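Local coordinates for L0028 (Mitochondria associated protein) (PDB 3GCG) that is a mitochondria-associated bacterial effector of the IpaB/EvcA family and probably activates Rho-type GTPases of the host cell as a guanine-nucleotide exchange factor, at residues B[110-113]-B[114-118]; B[124-127]-B[128-132]. All coordinates share one frame; numbering follows the deposited sequence.

Interaction 1. Residues B[110-113]-B[114-118]; sequences FNQK and VDEQC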
loop_
_atom_site.group_PDB
_atom_site.type_symbol
_atom_site.label_atom_id
_atom_site.label_comp_id
_atom_site.label_asym_id
_atom_site.label_seq_id
_atom_site.Cartn_x
_atom_site.Cartn_y
_atom_site.Cartn_z
ATOM N N PHE B 110 8.001 -18.770 -4.303
ATOM C CA PHE B 110 7.686 -17.812 -5.353
ATOM C C PHE B 110 8.919 -17.069 -5.866
ATOM O O PHE B 110 9.108 -16.917 -7.072
ATOM C CB PHE B 110 6.689 -16.775 -4.851
ATOM C CG PHE B 110 6.417 -15.684 -5.849
ATOM C CD1 PHE B 110 5.572 -15.915 -6.934
ATOM C CD2 PHE B 110 7.037 -14.437 -5.725
ATOM C CE1 PHE B 110 5.351 -14.919 -7.881
ATOM C CE2 PHE B 110 6.820 -13.440 -6.662
ATOM C CZ PHE B 110 5.977 -13.679 -7.745
ATOM N N ASN B 111 9.756 -16.593 -4.951
ATOM C CA ASN B 111 10.946 -15.851 -5.359
ATOM C C ASN B 111 12.001 -16.707 -6.045
ATOM O O ASN B 111 12.795 -16.200 -6.845
ATOM C CB ASN B 111 11.527 -15.100 -4.160
ATOM C CG ASN B 111 10.802 -13.782 -3.909
ATOM O OD1 ASN B 111 10.875 -12.862 -4.721
ATOM N ND2 ASN B 111 10.090 -13.694 -2.794
ATOM N N GLN B 112 12.002 -18.005 -5.743
ATOM C CA GLN B 112 12.931 -18.933 -6.378
ATOM C C GLN B 112 12.534 -18.943 -7.858
ATOM O O GLN B 112 13.390 -18.987 -8.746
ATOM C CB GLN B 112 12.787 -20.326 -5.746
ATOM C CG GLN B 112 13.579 -21.462 -6.407
ATOM C CD GLN B 112 15.049 -21.133 -6.653
ATOM O OE1 GLN B 112 15.651 -20.330 -5.946
ATOM N NE2 GLN B 112 15.633 -21.775 -7.656
ATOM N N LYS B 113 11.230 -18.870 -8.114
ATOM C CA LYS B 113 10.714 -18.841 -9.482
ATOM C C LYS B 113 11.043 -17.495 -10.137
ATOM O O LYS B 113 11.283 -17.420 -11.343
ATOM C CB LYS B 113 9.195 -19.058 -9.488
ATOM C CG LYS B 113 8.750 -20.450 -9.056
ATOM C CD LYS B 113 9.126 -21.514 -10.075
ATOM C CE LYS B 113 8.689 -22.890 -9.609
ATOM N NZ LYS B 113 9.017 -23.942 -10.603
ATOM N N VAL B 114 11.043 -16.430 -9.345
ATOM C CA VAL B 114 11.376 -15.102 -9.865
ATOM C C VAL B 114 12.820 -15.133 -10.376
ATOM O O VAL B 114 13.119 -14.661 -11.477
ATOM C CB VAL B 114 11.258 -14.014 -8.768
ATOM C CG1 VAL B 114 11.852 -12.711 -9.256
ATOM C CG2 VAL B 114 9.803 -13.819 -8.389
ATOM N N ASP B 115 13.713 -15.685 -9.562
ATOM C CA ASP B 115 15.109 -15.792 -9.948
ATOM C C ASP B 115 15.213 -16.589 -11.240
ATOM O O ASP B 115 15.679 -16.079 -12.260
ATOM C CB ASP B 115 15.913 -16.480 -8.850
ATOM C CG ASP B 115 15.900 -15.702 -7.557
ATOM O OD1 ASP B 115 15.953 -14.461 -7.632
ATOM O OD2 ASP B 115 15.853 -16.323 -6.470
ATOM N N GLU B 116 14.771 -17.839 -11.194
ATOM C CA GLU B 116 14.808 -18.697 -12.369
ATOM C C GLU B 116 14.344 -17.939 -13.608
ATOM O O GLU B 116 14.917 -18.081 -14.684
ATOM C CB GLU B 116 13.910 -19.915 -12.154
ATOM C CG GLU B 116 14.437 -20.919 -11.145
ATOM C CD GLU B 116 13.409 -21.982 -10.805
ATOM O OE1 GLU B 116 12.482 -22.190 -11.620
ATOM O OE2 GLU B 116 13.529 -22.613 -9.730
ATOM N N GLN B 117 13.311 -17.125 -13.435
ATOM C CA GLN B 117 12.724 -16.338 -14.516
ATOM C C GLN B 117 13.567 -15.155 -14.988
ATOM O O GLN B 117 13.506 -14.781 -16.160
ATOM C CB GLN B 117 11.347 -15.838 -14.081
ATOM C CG GLN B 117 10.762 -14.724 -14.933
ATOM C CD GLN B 117 9.752 -15.214 -15.953
ATOM O OE1 GLN B 117 8.889 -14.447 -16.400
ATOM N NE2 GLN B 117 9.850 -16.488 -16.335
ATOM N N CYS B 118 14.329 -14.552 -14.082
ATOM C CA CYS B 118 15.171 -13.413 -14.441
ATOM C C CYS B 118 16.363 -13.905 -15.242
ATOM O O CYS B 118 17.011 -13.140 -15.962
ATOM C CB CYS B 118 15.658 -12.686 -13.187
ATOM S SG CYS B 118 14.407 -11.660 -12.406
#
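Asp-115 N donates to Asn-111 O at 2.9 Å, one of the backbone bonds that close the turn and set side chains four residues apart on the same face. OD2 of Asp-115 lies near Asn-111 O without bonding to it, and the salt-bridge partner of the carboxylate is Arg-127, outside the turn. On the outer face, Gln-112 bends at its second torsion (chi2 49°), which carries its amide over toward Glu-116. There NE2 of Gln-112 reaches OE2 of Glu-116 at 3.1 Å, using the anti lone pair of that oxygen, with OE2 lying 24° out of the plane of the Gln-112 amide. Lys-113 runs alongside Glu-116, but its NZ is 4.0 Å from Glu-116 OE1, beyond a salt bridge, and binds Val-17 O instead. The buried part of the contact is a Phe-110/Val-114 pair: CE2 of Phe-110 meets CG2 of Val-114 at 3.5 Å, the methyl approaching the ring obliquely. Asn-111 stands beside this methyl, its amide directed to Asn-107 and Gln-105 by ND2 and to Gln-131 by OD1. An exposed polar i to i+4 pair on one side, and on the other an apolar pair flanked by polar groups, mark an amphipathic alpha-helix packed on a neighbouring helix, here 124-146.

Interaction 2. Residues B[124-127]-B[128-132]; sequences PITR and FNTQT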
loop_
_atom_site.group_PDB
_atom_site.type_symbol
_atom_site.label_atom_id
_atom_site.label_comp_id
_atom_site.label_asym_id
_atom_site.label_seq_id
_atom_site.Cartn_x
_atom_site.Cartn_y
_atom_site.Cartn_z
ATOM N N PRO B 124 19.263 -5.118 -10.188
ATOM C CA PRO B 124 18.267 -5.003 -9.115
ATOM C C PRO B 124 16.900 -4.506 -9.583
ATOM O O PRO B 124 15.866 -5.016 -9.150
ATOM C CB PRO B 124 18.937 -4.064 -8.104
ATOM C CG PRO B 124 20.026 -3.371 -8.908
ATOM C CD PRO B 124 20.526 -4.479 -9.789
ATOM N N ILE B 125 16.902 -3.535 -10.490
ATOM C CA ILE B 125 15.664 -2.978 -11.017
ATOM C C ILE B 125 14.886 -3.949 -11.911
ATOM O O ILE B 125 13.696 -4.184 -11.694
ATOM C CB ILE B 125 15.941 -1.685 -11.810
ATOM C CG1 ILE B 125 16.651 -0.673 -10.912
ATOM C CG2 ILE B 125 14.633 -1.092 -12.327
ATOM C CD1 ILE B 125 15.910 -0.356 -9.624
ATOM N N THR B 126 15.549 -4.504 -12.917
ATOM C CA THR B 126 14.895 -5.434 -13.826
ATOM C C THR B 126 14.331 -6.627 -13.058
ATOM O O THR B 126 13.216 -7.075 -13.330
ATOM C CB THR B 126 15.872 -5.935 -14.917
ATOM O OG1 THR B 126 16.316 -4.820 -15.702
ATOM C CG2 THR B 126 15.182 -6.942 -15.833
ATOM N N ARG B 127 15.102 -7.136 -12.102
ATOM C CA ARG B 127 14.657 -8.258 -11.289
ATOM C C ARG B 127 13.392 -7.864 -10.527
ATOM O O ARG B 127 12.424 -8.618 -10.476
ATOM C CB ARG B 127 15.746 -8.667 -10.293
ATOM C CG ARG B 127 15.209 -8.895 -8.878
ATOM C CD ARG B 127 15.299 -10.344 -8.426
ATOM N NE ARG B 127 14.267 -10.657 -7.435
ATOM C CZ ARG B 127 14.276 -11.738 -6.663
ATOM N NH1 ARG B 127 15.269 -12.602 -6.758
ATOM N NH2 ARG B 127 13.286 -11.971 -5.815
ATOM N N PHE B 128 13.411 -6.674 -9.937
ATOM C CA PHE B 128 12.275 -6.176 -9.173
ATOM C C PHE B 128 11.024 -6.043 -10.042
ATOM O O PHE B 128 9.946 -6.472 -9.652
ATOM C CB PHE B 128 12.611 -4.820 -8.541
ATOM C CG PHE B 128 11.577 -4.328 -7.565
ATOM C CD1 PHE B 128 11.699 -4.601 -6.200
ATOM C CD2 PHE B 128 10.490 -3.574 -8.004
ATOM C CE1 PHE B 128 10.749 -4.125 -5.283
ATOM C CE2 PHE B 128 9.528 -3.092 -7.093
ATOM C CZ PHE B 128 9.660 -3.365 -5.733
ATOM N N ASN B 129 11.164 -5.441 -11.216
ATOM C CA ASN B 129 10.010 -5.288 -12.095
ATOM C C ASN B 129 9.467 -6.654 -12.502
ATOM O O ASN B 129 8.260 -6.861 -12.563
ATOM C CB ASN B 129 10.381 -4.456 -13.322
ATOM C CG ASN B 129 10.675 -3.014 -12.964
ATOM O OD1 ASN B 129 10.367 -2.566 -11.852
ATOM N ND2 ASN B 129 11.264 -2.276 -13.898
ATOM N N THR B 130 10.370 -7.588 -12.762
ATOM C CA THR B 130 9.983 -8.942 -13.125
ATOM C C THR B 130 9.206 -9.520 -11.949
ATOM O O THR B 130 8.184 -10.182 -12.137
ATOM C CB THR B 130 11.242 -9.808 -13.432
ATOM O OG1 THR B 130 11.789 -9.407 -14.698
ATOM C CG2 THR B 130 10.900 -11.298 -13.474
ATOM N N GLN B 131 9.676 -9.251 -10.732
ATOM C CA GLN B 131 8.988 -9.753 -9.549
ATOM C C GLN B 131 7.564 -9.215 -9.459
ATOM O O GLN B 131 6.620 -9.972 -9.205
ATOM C CB GLN B 131 9.730 -9.369 -8.266
ATOM C CG GLN B 131 8.957 -9.751 -7.000
ATOM C CD GLN B 131 9.547 -9.169 -5.728
ATOM O OE1 GLN B 131 9.534 -7.956 -5.524
ATOM N NE2 GLN B 131 10.066 -10.037 -4.861
ATOM N N THR B 132 7.411 -7.908 -9.660
ATOM C CA THR B 132 6.093 -7.289 -9.572
ATOM C C THR B 132 5.170 -7.813 -10.660
ATOM O O THR B 132 3.985 -8.020 -10.424
ATOM C CB THR B 132 6.168 -5.761 -9.680
ATOM O OG1 THR B 132 6.382 -5.391 -11.042
ATOM C CG2 THR B 132 7.306 -5.233 -8.856
#
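Thr-126 O is held twice by Thr-130, and this doubled grip marks the tight part of the turn. The backbone N of Thr-130 lies 2.9 Å from Thr-126 O, and OG1 of Thr-130 lies 3.1 Å from that same Thr-126 O, arriving from the opposite face of the carbonyl plane. With chi1 at -73°, OG1 stands beside its own backbone N and reaches back to Thr-126 O, where it sits 35° above the carbonyl plane rather than on a lone pair. A valine here would probably leave Thr-126 O with the backbone donor alone. Close packing continues at Phe-128, whose CB rests 3.3 Å from Pro-124 O while the ring turns away from residues 124-127. Within 128-132, Thr-132 OG1 bonds back three residues to Asn-129 O at 2.8 Å.

The loose side is that of Ile-125 and Asn-129. The two lie side by side, yet CG2 of Ile-125 comes no nearer to ND2 of Asn-129 than 3.9 Å, and the amide stands in an exposed position. Arg-127 and Gln-131 are a different case, for both face helix 108-118 and Gln-131 is buried. Gln-131 NE2 lies at the edge of the guanidinium, 3.9 Å from Arg-127 NH2, with the two planes 80° apart. These two donor groups do not bond to each other; their polar ends are engaged with that helix, Arg-127 with Asp-115 and Gln-131 with Asn-111.

The turn lies in helix 124-146, between two surroundings. Arg-127 and Thr-130 pack on Val-114, Gln-117 and Cys-118 of helix 108-118, whereas Pro-124, Ile-125, Phe-128 and Thr-132 touch the chain of another protein.

Overall arrangement
Interactions 1 and 2 follow one another along the chain on consecutive helices, 108-118 and 124-146, with their centres about 10 Å apart. The second helix turns back against the first, and the meeting mixes polar bonds with side-chain packing. Asn-111 OD1 probably accepts a hydrogen bond from Gln-131 NE2 at 2.9 Å. Asp-115 and Arg-127 form a salt bridge between the helices, although their modelled separation is implausibly short and its detail doubtful. Nearer the connecting loop, Cys-118 SG packs against Arg-127 CA at 3.6 Å. Interaction 2 also touches another protein chain, which interaction 1 does not.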